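Local coordinates for probable ATP-dependent kinase TDA10 (PDB 1ODF), which probably acts as an ATP-dependent kinase of still unknown substrate, structurally close to bacterial pantothenate kinase, at residues A[208-213]-A[258-263]; A[221-226]-A[277-282]. One frame throughout, in Å; residues are numbered along the deposited sequence.

Interaction 1: residues A[208-213]-A[258-263]; sequences VFTTDN and DFVRSE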
loop_
_atom_site.group_PDB
_atom_site.type_symbol
_atom_site.label_atom_id
_atom_site.label_comp_id
_atom_site.label_asym_id
_atom_site.label_seq_id
_atom_site.Cartn_x
_atom_site.Cartn_y
_atom_site.Cartn_z
ATOM N N VAL A 208 -4.947 -8.388 4.315
ATOM C CA VAL A 208 -4.129 -7.785 5.346
ATOM C C VAL A 208 -3.102 -8.740 5.917
ATOM O O VAL A 208 -3.426 -9.865 6.316
ATOM C CB VAL A 208 -5.009 -7.243 6.504
ATOM C CG1 VAL A 208 -4.118 -6.717 7.645
ATOM C CG2 VAL A 208 -5.917 -6.131 5.984
ATOM N N PHE A 209 -1.859 -8.271 5.941
ATOM C CA PHE A 209 -0.733 -9.027 6.473
ATOM C C PHE A 209 -0.304 -8.365 7.773
ATOM O O PHE A 209 -0.018 -7.159 7.795
ATOM C CB PHE A 209 0.477 -8.964 5.522
ATOM C CG PHE A 209 0.421 -9.918 4.350
ATOM C CD1 PHE A 209 -0.783 -10.250 3.738
ATOM C CD2 PHE A 209 1.599 -10.452 3.832
ATOM C CE1 PHE A 209 -0.808 -11.098 2.627
ATOM C CE2 PHE A 209 1.584 -11.297 2.726
ATOM C CZ PHE A 209 0.376 -11.620 2.122
ATOM N N THR A 210 -0.282 -9.130 8.858
ATOM C CA THR A 210 0.213 -8.595 10.113
ATOM C C THR A 210 1.234 -9.619 10.637
ATOM O O THR A 210 1.349 -10.720 10.091
ATOM C CB THR A 210 -0.911 -8.352 11.146
ATOM O OG1 THR A 210 -0.411 -7.485 12.172
ATOM C CG2 THR A 210 -1.376 -9.657 11.778
ATOM N N THR A 211 1.986 -9.263 11.671
ATOM C CA THR A 211 2.990 -10.179 12.200
ATOM C C THR A 211 2.940 -10.231 13.725
ATOM O O THR A 211 2.265 -9.412 14.346
ATOM C CB THR A 211 4.404 -9.757 11.712
ATOM O OG1 THR A 211 5.373 -10.719 12.144
ATOM C CG2 THR A 211 4.768 -8.379 12.237
ATOM N N ASP A 212 3.632 -11.200 14.321
ATOM C CA ASP A 212 3.654 -11.357 15.780
ATOM C C ASP A 212 4.486 -10.285 16.477
ATOM O O ASP A 212 4.258 -9.963 17.642
ATOM C CB ASP A 212 4.189 -12.741 16.158
ATOM C CG ASP A 212 5.490 -13.074 15.453
ATOM O OD1 ASP A 212 6.398 -12.219 15.452
ATOM O OD2 ASP A 212 5.606 -14.190 14.904
ATOM N N ASN A 213 5.467 -9.739 15.770
ATOM C CA ASN A 213 6.299 -8.686 16.343
ATOM C C ASN A 213 6.641 -7.671 15.267
ATOM O O ASN A 213 7.232 -8.015 14.241
ATOM C CB ASN A 213 7.578 -9.269 16.949
ATOM C CG ASN A 213 8.464 -8.204 17.564
ATOM O OD1 ASN A 213 8.002 -7.365 18.344
ATOM N ND2 ASN A 213 9.747 -8.234 17.222
ATOM N N ASP A 258 -5.524 -0.489 15.305
ATOM C CA ASP A 258 -6.914 -0.229 14.914
ATOM C C ASP A 258 -7.190 -0.804 13.530
ATOM O O ASP A 258 -8.190 -1.492 13.316
ATOM C CB ASP A 258 -7.220 1.272 14.885
ATOM C CG ASP A 258 -6.913 1.956 16.196
ATOM O OD1 ASP A 258 -7.235 1.373 17.257
ATOM O OD2 ASP A 258 -6.360 3.083 16.160
ATOM N N PHE A 259 -6.287 -0.525 12.595
ATOM C CA PHE A 259 -6.440 -1.013 11.238
ATOM C C PHE A 259 -6.608 -2.528 11.156
ATOM O O PHE A 259 -7.604 -3.025 10.631
ATOM C CB PHE A 259 -5.247 -0.583 10.385
ATOM C CG PHE A 259 -5.151 -1.317 9.084
ATOM C CD1 PHE A 259 -3.995 -2.023 8.756
ATOM C CD2 PHE A 259 -6.236 -1.353 8.211
ATOM C CE1 PHE A 259 -3.921 -2.758 7.579
ATOM C CE2 PHE A 259 -6.175 -2.083 7.034
ATOM C CZ PHE A 259 -5.013 -2.790 6.716
ATOM N N VAL A 260 -5.637 -3.267 11.669
ATOM C CA VAL A 260 -5.711 -4.724 11.607
ATOM C C VAL A 260 -6.877 -5.320 12.392
ATOM O O VAL A 260 -7.567 -6.210 11.905
ATOM C CB VAL A 260 -4.384 -5.370 12.092
ATOM C CG1 VAL A 260 -4.504 -6.890 12.093
ATOM C CG2 VAL A 260 -3.236 -4.928 11.186
ATOM N N ARG A 261 -7.105 -4.818 13.600
ATOM C CA ARG A 261 -8.172 -5.336 14.458
ATOM C C ARG A 261 -9.562 -5.061 13.892
ATOM O O ARG A 261 -10.466 -5.877 14.039
ATOM C CB ARG A 261 -8.042 -4.732 15.868
ATOM C CG ARG A 261 -8.689 -5.561 16.987
ATOM C CD ARG A 261 -8.400 -4.960 18.368
ATOM N NE ARG A 261 -6.968 -4.966 18.700
ATOM C CZ ARG A 261 -6.287 -6.044 19.088
ATOM N NH1 ARG A 261 -6.899 -7.219 19.205
ATOM N NH2 ARG A 261 -4.989 -5.953 19.346
ATOM N N SER A 262 -9.717 -3.917 13.234
ATOM C CA SER A 262 -10.989 -3.516 12.644
ATOM C C SER A 262 -11.448 -4.437 11.514
ATOM O O SER A 262 -12.645 -4.546 11.249
ATOM C CB SER A 262 -10.891 -2.093 12.104
ATOM O OG SER A 262 -10.283 -2.086 10.818
ATOM N N GLU A 263 -10.501 -5.082 10.836
ATOM C CA GLU A 263 -10.829 -5.990 9.741
ATOM C C GLU A 263 -11.767 -5.334 8.725
ATOM O O GLU A 263 -12.811 -5.893 8.365
ATOM C CB GLU A 263 -11.498 -7.249 10.288
ATOM C CG GLU A 263 -10.601 -8.143 11.112
ATOM C CD GLU A 263 -11.332 -9.384 11.581
ATOM O OE1 GLU A 263 -12.097 -9.298 12.565
ATOM O OE2 GLU A 263 -11.162 -10.448 10.954
#

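Interaction 2: residues A[221-226]-A[277-282]; sequences RLQQEH and SNRNVY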
loop_
_atom_site.group_PDB
_atom_site.type_symbol
_atom_site.label_atom_id
_atom_site.label_comp_id
_atom_site.label_asym_id
_atom_site.label_seq_id
_atom_site.Cartn_x
_atom_site.Cartn_y
_atom_site.Cartn_z
ATOM N N ARG A 221 14.541 -5.764 6.804
ATOM C CA ARG A 221 15.280 -4.801 6.001
ATOM C C ARG A 221 16.795 -4.954 6.176
ATOM O O ARG A 221 17.564 -4.645 5.263
ATOM C CB ARG A 221 14.853 -3.370 6.333
ATOM C CG ARG A 221 15.436 -2.342 5.365
ATOM C CD ARG A 221 15.148 -2.733 3.910
ATOM N NE ARG A 221 16.009 -2.020 2.969
ATOM C CZ ARG A 221 15.735 -0.829 2.441
ATOM N NH1 ARG A 221 16.593 -0.267 1.600
ATOM N NH2 ARG A 221 14.599 -0.212 2.731
ATOM N N LEU A 222 17.221 -5.431 7.344
ATOM C CA LEU A 222 18.642 -5.646 7.604
ATOM C C LEU A 222 19.121 -6.758 6.682
ATOM O O LEU A 222 20.227 -6.702 6.141
ATOM C CB LEU A 222 18.877 -6.052 9.064
ATOM C CG LEU A 222 18.920 -4.918 10.094
ATOM C CD1 LEU A 222 18.645 -5.468 11.490
ATOM C CD2 LEU A 222 20.275 -4.222 10.033
ATOM N N GLN A 223 18.272 -7.765 6.506
ATOM C CA GLN A 223 18.593 -8.888 5.645
ATOM C C GLN A 223 18.752 -8.400 4.214
ATOM O O GLN A 223 19.788 -8.617 3.587
ATOM C CB GLN A 223 17.481 -9.936 5.706
ATOM C CG GLN A 223 17.583 -11.013 4.628
ATOM C CD GLN A 223 16.284 -11.791 4.438
ATOM O OE1 GLN A 223 16.151 -12.577 3.492
ATOM N NE2 GLN A 223 15.321 -11.578 5.335
ATOM N N GLN A 224 17.717 -7.733 3.712
ATOM C CA GLN A 224 17.702 -7.214 2.348
ATOM C C GLN A 224 18.957 -6.407 2.002
ATOM O O GLN A 224 19.570 -6.610 0.952
ATOM C CB GLN A 224 16.455 -6.347 2.142
ATOM C CG GLN A 224 16.207 -5.933 0.699
ATOM C CD GLN A 224 14.988 -5.031 0.537
ATOM O OE1 GLN A 224 14.980 -3.878 0.978
ATOM N NE2 GLN A 224 13.950 -5.556 -0.102
ATOM N N GLU A 225 19.339 -5.502 2.895
ATOM C CA GLU A 225 20.499 -4.647 2.679
ATOM C C GLU A 225 21.837 -5.400 2.705
ATOM O O GLU A 225 22.767 -5.054 1.972
ATOM C CB GLU A 225 20.516 -3.527 3.723
ATOM C CG GLU A 225 21.212 -2.262 3.248
ATOM C CD GLU A 225 20.382 -1.490 2.232
ATOM O OE1 GLU A 225 19.626 -2.121 1.460
ATOM O OE2 GLU A 225 20.499 -0.247 2.198
ATOM N N HIS A 226 21.937 -6.418 3.553
ATOM C CA HIS A 226 23.162 -7.205 3.658
ATOM C C HIS A 226 23.420 -7.940 2.348
ATOM O O HIS A 226 24.569 -8.096 1.919
ATOM C CB HIS A 226 23.058 -8.213 4.810
ATOM C CG HIS A 226 23.207 -7.599 6.168
ATOM N ND1 HIS A 226 23.001 -8.309 7.332
ATOM C CD2 HIS A 226 23.542 -6.342 6.548
ATOM C CE1 HIS A 226 23.204 -7.516 8.370
ATOM N NE2 HIS A 226 23.532 -6.317 7.922
ATOM N N SER A 277 8.466 -14.178 11.620
ATOM C CA SER A 277 9.748 -13.769 11.046
ATOM C C SER A 277 10.045 -14.452 9.713
ATOM O O SER A 277 10.516 -13.812 8.778
ATOM C CB SER A 277 10.879 -14.067 12.028
ATOM O OG SER A 277 10.574 -13.553 13.314
ATOM N N ASN A 278 9.773 -15.748 9.625
ATOM C CA ASN A 278 10.025 -16.489 8.387
ATOM C C ASN A 278 8.882 -16.378 7.390
ATOM O O ASN A 278 8.789 -17.176 6.454
ATOM C CB ASN A 278 10.271 -17.972 8.681
ATOM C CG ASN A 278 11.656 -18.237 9.231
ATOM O OD1 ASN A 278 12.061 -19.390 9.381
ATOM N ND2 ASN A 278 12.393 -17.171 9.537
ATOM N N ARG A 279 8.018 -15.386 7.588
ATOM C CA ARG A 279 6.868 -15.171 6.717
ATOM C C ARG A 279 5.934 -16.374 6.766
ATOM O O ARG A 279 5.198 -16.627 5.815
ATOM C CB ARG A 279 7.308 -14.937 5.267
ATOM C CG ARG A 279 8.622 -14.195 5.118
ATOM C CD ARG A 279 8.588 -12.817 5.751
ATOM N NE ARG A 279 9.929 -12.245 5.862
ATOM C CZ ARG A 279 10.754 -12.046 4.836
ATOM N NH1 ARG A 279 10.385 -12.371 3.601
ATOM N NH2 ARG A 279 11.959 -11.531 5.047
ATOM N N ASN A 280 5.977 -17.116 7.870
ATOM C CA ASN A 280 5.114 -18.283 8.048
ATOM C C ASN A 280 3.791 -17.874 8.697
ATOM O O ASN A 280 3.774 -17.107 9.661
ATOM C CB ASN A 280 5.793 -19.338 8.931
ATOM C CG ASN A 280 6.893 -20.100 8.207
ATOM O OD1 ASN A 280 6.659 -20.716 7.161
ATOM N ND2 ASN A 280 8.099 -20.073 8.771
ATOM N N VAL A 281 2.692 -18.406 8.170
ATOM C CA VAL A 281 1.357 -18.105 8.681
ATOM C C VAL A 281 1.022 -18.870 9.962
ATOM O O VAL A 281 1.051 -20.100 9.985
ATOM C CB VAL A 281 0.279 -18.456 7.638
ATOM C CG1 VAL A 281 -1.104 -18.156 8.197
ATOM C CG2 VAL A 281 0.526 -17.683 6.354
ATOM N N TYR A 282 0.699 -18.140 11.025
ATOM C CA TYR A 282 0.335 -18.772 12.286
ATOM C C TYR A 282 -1.174 -18.659 12.538
ATOM O O TYR A 282 -1.735 -19.416 13.338
ATOM C CB TYR A 282 1.133 -18.159 13.445
ATOM C CG TYR A 282 1.022 -16.655 13.578
ATOM C CD1 TYR A 282 -0.095 -16.064 14.177
ATOM C CD2 TYR A 282 2.042 -15.819 13.109
ATOM C CE1 TYR A 282 -0.190 -14.670 14.311
ATOM C CE2 TYR A 282 1.960 -14.437 13.233
ATOM C CZ TYR A 282 0.844 -13.864 13.835
ATOM O OH TYR A 282 0.771 -12.492 13.958
#

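Interaction 1: residues A[208-213]-A[258-263]
Phe259, near the end of helix 249-262, reaches Val208 on strand 204-211 with the far end of its ring: Phe259 CZ lies 3.5 Å from Val208 CG2, and Phe259 CE1 is 4.0 Å from Val208 CG1. The two side chains come from opposing directions and the approach to the ring is oblique. With CG of Phe259 anti to the backbone N (chi1 166°), the ring is carried to the strand, although its CB does not point there. Phe165 meets it as well, the ring planes inclined at about 60°. Next in the helix, Val260 aims its CB at the strand and uses both methyls. Val260 CG2 sits 4.1 Å from Val208 CG1 and 3.9 Å from Thr210 OG1, while Val260 CG1 lies 4.0 Å from Thr210 CB. Cutting Val208 back to an alanine would probably leave a gap at the CZ end of the Phe259 ring and take away one apolar neighbour of Val260 CG2. Ser262 OG donates to Phe259 O at 2.8 Å, beside a helix end where Glu263 turns to positive phi and its carboxylate pairs with Lys285. The short helix and strand axes pass 9.6 Å apart at 116°, and no hydrogen bond crosses between them. This is apolar helix-on-sheet packing of an alpha/beta P-loop kinase fold, with the side chain of Thr210 about 6 Å from that of Pro39 in the predicted ATP site.

Interaction 2: residues A[221-226]-A[277-282]
Gln223 brings its amide end to the edge of the Arg279 guanidinium, near that group's plane, within 3.4 Å (modelled Gln223 NE2 to Arg279 NH2); which of the amide's O and N faces the guanidinium is doubtful. The contact links helix 216-232 to the turn of the beta-hairpin formed by strands 269-275 and 281-287, at the margin of the central sheet of the P-loop kinase fold. The two flat groups are inclined by 27°, and the side chains meet only at their ends: the backbones are far apart, the nearest CA atoms being those of Gln223 and Ser277 at 11.5 Å. Gln223 spans its share of this distance by extension, with CG anti to the backbone N (chi1 168°) and the chain straight beyond it. Arg279 instead stands on a turn residue of positive phi and bends at chi2, yet still points its guanidinium at the helix. There it also makes a cation-pi contact with Trp220, whose NE1 bonds to Ser277 O, so Trp220 meets the turn at two points. Asp276 OD2 accepts a hydrogen bond from Asn280 N across the turn. The side chain of Arg279 lies about 5 Å from that of Gly41, a predicted ATP-binding residue, a position consistent with the rim of the nucleotide site. On the helix itself, Arg221 NH1 forms a salt bridge with Glu225 OE1 at 3.6 Å, the oxygen lying in the guanidinium plane at its edge.

In the fold
Interaction 1 is partly buried and apolar, packing a helix on the sheet, whereas interaction 2 is a thin surface contact between polar side-chain ends. Their centres are about 17 Å apart, and both reach the same sheet: strand 204-211 lies within it, next to 269-275, and 281-287 forms one of its edges. Helix 216-232 follows strand 204-211 in the chain, and the paired segments alternate along the sequence. The two contacts also touch directly, since Tyr282 OH packs 3.2 Å from Asp212 N. Partly buried apolar packing and a polar surface contact thus both lie near the predicted ATP loop.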